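PrgZ (Enterococcus faecalis, PDB 4FAJ) binds peptide pheromone as a membrane-anchored extracellular receptor of the solute-binding protein 5 family and probably serves in peptide uptake. Local coordinates at residues D263-M269 and K558-I562. Sequence-based numbering, arbitrary orientation.
With ZN (zinc ion), chain E.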
ATOM      1  N   ASP A 263      -2.113 -16.385 -20.867  1.00 20.99           N
ATOM      2  CA  ASP A 263      -1.977 -17.590 -20.064  1.00 20.91           C
ATOM      3  C   ASP A 263      -3.318 -18.091 -19.523  1.00 21.37           C
ATOM      4  O   ASP A 263      -3.381 -18.662 -18.430  1.00 20.58           O
ATOM      5  CB  ASP A 263      -1.014 -17.315 -18.915  1.00 20.53           C
ATOM      6  CG  ASP A 263      -0.292 -18.554 -18.437  1.00 21.18           C
ATOM      7  OD1 ASP A 263      -0.348 -19.606 -19.098  1.00 23.55           O
ATOM      8  OD2 ASP A 263       0.347 -18.463 -17.374  1.00 22.76           O
ATOM      9  N   GLN A 264      -4.385 -17.910 -20.303  1.00 22.34           N
ATOM     10  CA  GLN A 264      -5.722 -18.354 -19.905  1.00 22.83           C
ATOM     11  C   GLN A 264      -5.796 -19.853 -19.553  1.00 23.34           C
ATOM     12  O   GLN A 264      -6.622 -20.259 -18.729  1.00 23.04           O
ATOM     13  CB  GLN A 264      -6.757 -18.000 -20.986  1.00 23.36           C
ATOM     14  CG  GLN A 264      -6.620 -18.775 -22.306  1.00 25.06           C
ATOM     15  CD  GLN A 264      -7.201 -20.188 -22.243  1.00 26.87           C
ATOM     16  OE1 GLN A 264      -8.173 -20.447 -21.531  1.00 26.47           O
ATOM     17  NE2 GLN A 264      -6.597 -21.111 -22.999  1.00 27.35           N
ATOM     18  N   LYS A 265      -4.926 -20.664 -20.158  1.00 23.82           N
ATOM     19  CA  LYS A 265      -4.891 -22.108 -19.875  1.00 24.49           C
ATOM     20  C   LYS A 265      -4.647 -22.453 -18.387  1.00 24.38           C
ATOM     21  O   LYS A 265      -5.052 -23.521 -17.925  1.00 24.31           O
ATOM     22  CB  LYS A 265      -3.852 -22.810 -20.762  1.00 25.11           C
ATOM     23  CG  LYS A 265      -2.408 -22.678 -20.279  1.00 26.29           C
ATOM     24  CD  LYS A 265      -1.435 -23.435 -21.193  1.00 29.14           C
ATOM     25  CE  LYS A 265       0.010 -23.226 -20.758  1.00 30.28           C
ATOM     26  NZ  LYS A 265       0.409 -21.794 -20.832  1.00 31.52           N
ATOM     27  N   ASP A 266      -3.997 -21.556 -17.651  1.00 23.60           N
ATOM     28  CA  ASP A 266      -3.742 -21.747 -16.211  1.00 23.67           C
ATOM     29  C   ASP A 266      -4.886 -21.307 -15.286  1.00 22.76           C
ATOM     30  O   ASP A 266      -4.834 -21.546 -14.076  1.00 22.73           O
ATOM     31  CB  ASP A 266      -2.488 -20.964 -15.802  1.00 23.77           C
ATOM     32  CG  ASP A 266      -1.199 -21.675 -16.153  1.00 26.11           C
ATOM     33  OD1 ASP A 266      -1.224 -22.725 -16.826  1.00 28.46           O
ATOM     34  OD2 ASP A 266      -0.139 -21.158 -15.747  1.00 31.04           O
ATOM     35  N   VAL A 267      -5.901 -20.648 -15.841  1.00 22.17           N
ATOM     36  CA  VAL A 267      -6.969 -20.059 -15.056  1.00 21.45           C
ATOM     37  C   VAL A 267      -8.193 -20.978 -15.005  1.00 22.26           C
ATOM     38  O   VAL A 267      -8.767 -21.307 -16.044  1.00 21.80           O
ATOM     39  CB  VAL A 267      -7.353 -18.668 -15.635  1.00 21.50           C
ATOM     40  CG1 VAL A 267      -8.398 -17.971 -14.760  1.00 21.24           C
ATOM     41  CG2 VAL A 267      -6.111 -17.802 -15.739  1.00 19.63           C
ATOM     42  N   SER A 268      -8.590 -21.384 -13.800  1.00 22.20           N
ATOM     43  CA  SER A 268      -9.759 -22.273 -13.625  1.00 23.15           C
ATOM     44  C   SER A 268     -11.043 -21.544 -13.267  1.00 22.90           C
ATOM     45  O   SER A 268     -12.114 -22.014 -13.600  1.00 22.42           O
ATOM     46  CB  SER A 268      -9.501 -23.317 -12.541  1.00 23.35           C
ATOM     47  OG  SER A 268      -8.330 -24.061 -12.813  1.00 25.94           O
ATOM     48  N   MET A 269     -10.952 -20.424 -12.549  1.00 22.53           N
ATOM     49  CA  MET A 269     -12.157 -19.771 -12.063  1.00 22.75           C
ATOM     50  C   MET A 269     -12.941 -19.127 -13.205  1.00 23.46           C
ATOM     51  O   MET A 269     -12.369 -18.438 -14.046  1.00 23.64           O
ATOM     52  CB  MET A 269     -11.822 -18.719 -10.999  1.00 22.08           C
ATOM     53  CG  MET A 269     -11.183 -19.292  -9.740  1.00 21.51           C
ATOM     54  SD  MET A 269     -12.262 -20.389  -8.800  1.00 20.38           S
ATOM     55  CE  MET A 269     -13.469 -19.249  -8.130  1.00 19.70           C
ATOM     56  N   LYS A 558      -5.056 -15.864  -9.868  1.00 16.26           N
ATOM     57  CA  LYS A 558      -4.864 -16.398 -11.214  1.00 16.73           C
ATOM     58  C   LYS A 558      -5.081 -17.916 -11.293  1.00 17.84           C
ATOM     59  O   LYS A 558      -5.786 -18.396 -12.173  1.00 18.16           O
ATOM     60  CB  LYS A 558      -3.460 -16.056 -11.736  1.00 16.61           C
ATOM     61  CG  LYS A 558      -3.105 -16.728 -13.076  1.00 16.69           C
ATOM     62  CD  LYS A 558      -1.764 -16.213 -13.621  1.00 17.83           C
ATOM     63  CE  LYS A 558      -1.282 -17.068 -14.768  1.00 17.66           C
ATOM     64  NZ  LYS A 558       0.075 -16.666 -15.218  1.00 17.08           N
ATOM     65  N   LYS A 559      -4.459 -18.656 -10.384  1.00 18.94           N
ATOM     66  CA  LYS A 559      -4.477 -20.115 -10.432  1.00 19.91           C
ATOM     67  C   LYS A 559      -5.446 -20.712  -9.405  1.00 20.44           C
ATOM     68  O   LYS A 559      -5.444 -21.923  -9.168  1.00 20.49           O
ATOM     69  CB  LYS A 559      -3.062 -20.669 -10.240  1.00 20.69           C
ATOM     70  CG  LYS A 559      -2.110 -20.357 -11.390  1.00 23.28           C
ATOM     71  CD  LYS A 559      -0.763 -21.076 -11.199  1.00 26.69           C
ATOM     72  CE  LYS A 559       0.362 -20.486 -12.067  1.00 28.60           C
ATOM     73  NZ  LYS A 559       0.655 -21.298 -13.288  1.00 31.70           N
ATOM     74  N   MET A 560      -6.298 -19.864  -8.829  1.00 20.13           N
ATOM     75  CA  MET A 560      -7.317 -20.292  -7.869  1.00 21.05           C
ATOM     76  C   MET A 560      -8.218 -21.371  -8.468  1.00 21.76           C
ATOM     77  O   MET A 560      -8.546 -21.312  -9.653  1.00 22.06           O
ATOM     78  CB  MET A 560      -8.168 -19.087  -7.455  1.00 20.47           C
ATOM     79  CG  MET A 560      -9.308 -19.362  -6.486  1.00 21.30           C
ATOM     80  SD  MET A 560     -10.165 -17.821  -6.072  1.00 20.47           S
ATOM     81  CE  MET A 560     -11.400 -18.437  -4.935  1.00 22.01           C
ATOM     82  N   ARG A 561      -8.613 -22.345  -7.651  1.00 22.21           N
ATOM     83  CA  ARG A 561      -9.617 -23.338  -8.053  1.00 23.66           C
ATOM     84  C   ARG A 561     -10.437 -23.837  -6.860  1.00 23.68           C
ATOM     85  O   ARG A 561     -10.021 -23.696  -5.713  1.00 22.58           O
ATOM     86  CB  ARG A 561      -8.962 -24.519  -8.774  1.00 24.47           C
ATOM     87  CG  ARG A 561      -8.131 -25.419  -7.882  1.00 27.26           C
ATOM     88  CD  ARG A 561      -7.472 -26.535  -8.681  1.00 31.25           C
ATOM     89  NE  ARG A 561      -7.006 -27.605  -7.798  1.00 34.42           N
ATOM     90  CZ  ARG A 561      -5.820 -27.640  -7.192  1.00 36.31           C
ATOM     91  NH1 ARG A 561      -4.934 -26.676  -7.367  1.00 36.33           N
ATOM     92  NH2 ARG A 561      -5.510 -28.665  -6.403  1.00 37.31           N
ATOM     93  N   ILE A 562     -11.605 -24.411  -7.145  1.00 24.76           N
ATOM     94  CA  ILE A 562     -12.497 -24.938  -6.123  1.00 25.91           C
ATOM     95  C   ILE A 562     -12.466 -26.459  -6.218  1.00 27.96           C
ATOM     96  O   ILE A 562     -12.764 -27.017  -7.271  1.00 27.52           O
ATOM     97  CB  ILE A 562     -13.956 -24.441  -6.301  1.00 25.94           C
ATOM     98  CG1 ILE A 562     -14.021 -22.916  -6.417  1.00 25.64           C
ATOM     99  CG2 ILE A 562     -14.834 -24.910  -5.144  1.00 26.38           C
ATOM    100  CD1 ILE A 562     -13.395 -22.174  -5.236  1.00 24.47           C
TER
HETATM  101 ZN    ZN E 603       1.270 -20.258 -16.769  1.00 32.50          ZN
HETATM  102  O   HOH W   1      -5.949 -23.029 -12.300  1.00 39.00           O
HETATM  103  O   HOH W   2      -8.187 -19.606 -11.556  1.00 20.74           O
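Lys558 reaches Asp263 at full stretch, an example of a lysine bonded in the second shell of a metal, to an oxygen that itself binds the zinc ion. From CB, which has no close partner in 263-269, CG sets off anti to the backbone N (chi1 173°), and every later torsion is extended. CG runs past Val267 CG2 at 4.2 Å. Beyond CD, CE comes up to Asp263 OD2, and NZ closes a salt bridge of 2.8 Å to that same oxygen. It arrives on the anti side, 17° out of the carboxylate plane; the hydroxyl OH of Tyr261 is a second hydrogen-bond partner of NZ. Asp266 OD2 binds the zinc ion too, at 2.0 Å. Lys559 lies alongside Asp266 and bends at its last torsion to bring NZ 2.6 Å from OD2, well above the carboxylate plane (54°). The zinc ion itself offsets much of the aspartates' charge, and Lys558, Lys559 and Lys265, the last on Asp263 OD1, probably add to a positive surround. In this fold, that of the family 5 solute-binding proteins, the zinc loop links antiparallel strands 252-257 and 271-276, while 558-562 ends in the short strand 561-562, paired with 543-544. Farther along, a water accepts from Met269 N and donates to the carbonyls of Lys558 and Met560. Beside it Met269, bent at chi2 and chi3, sets CG 3.8 Å from Met560 CG and SD against Ile562 CG1.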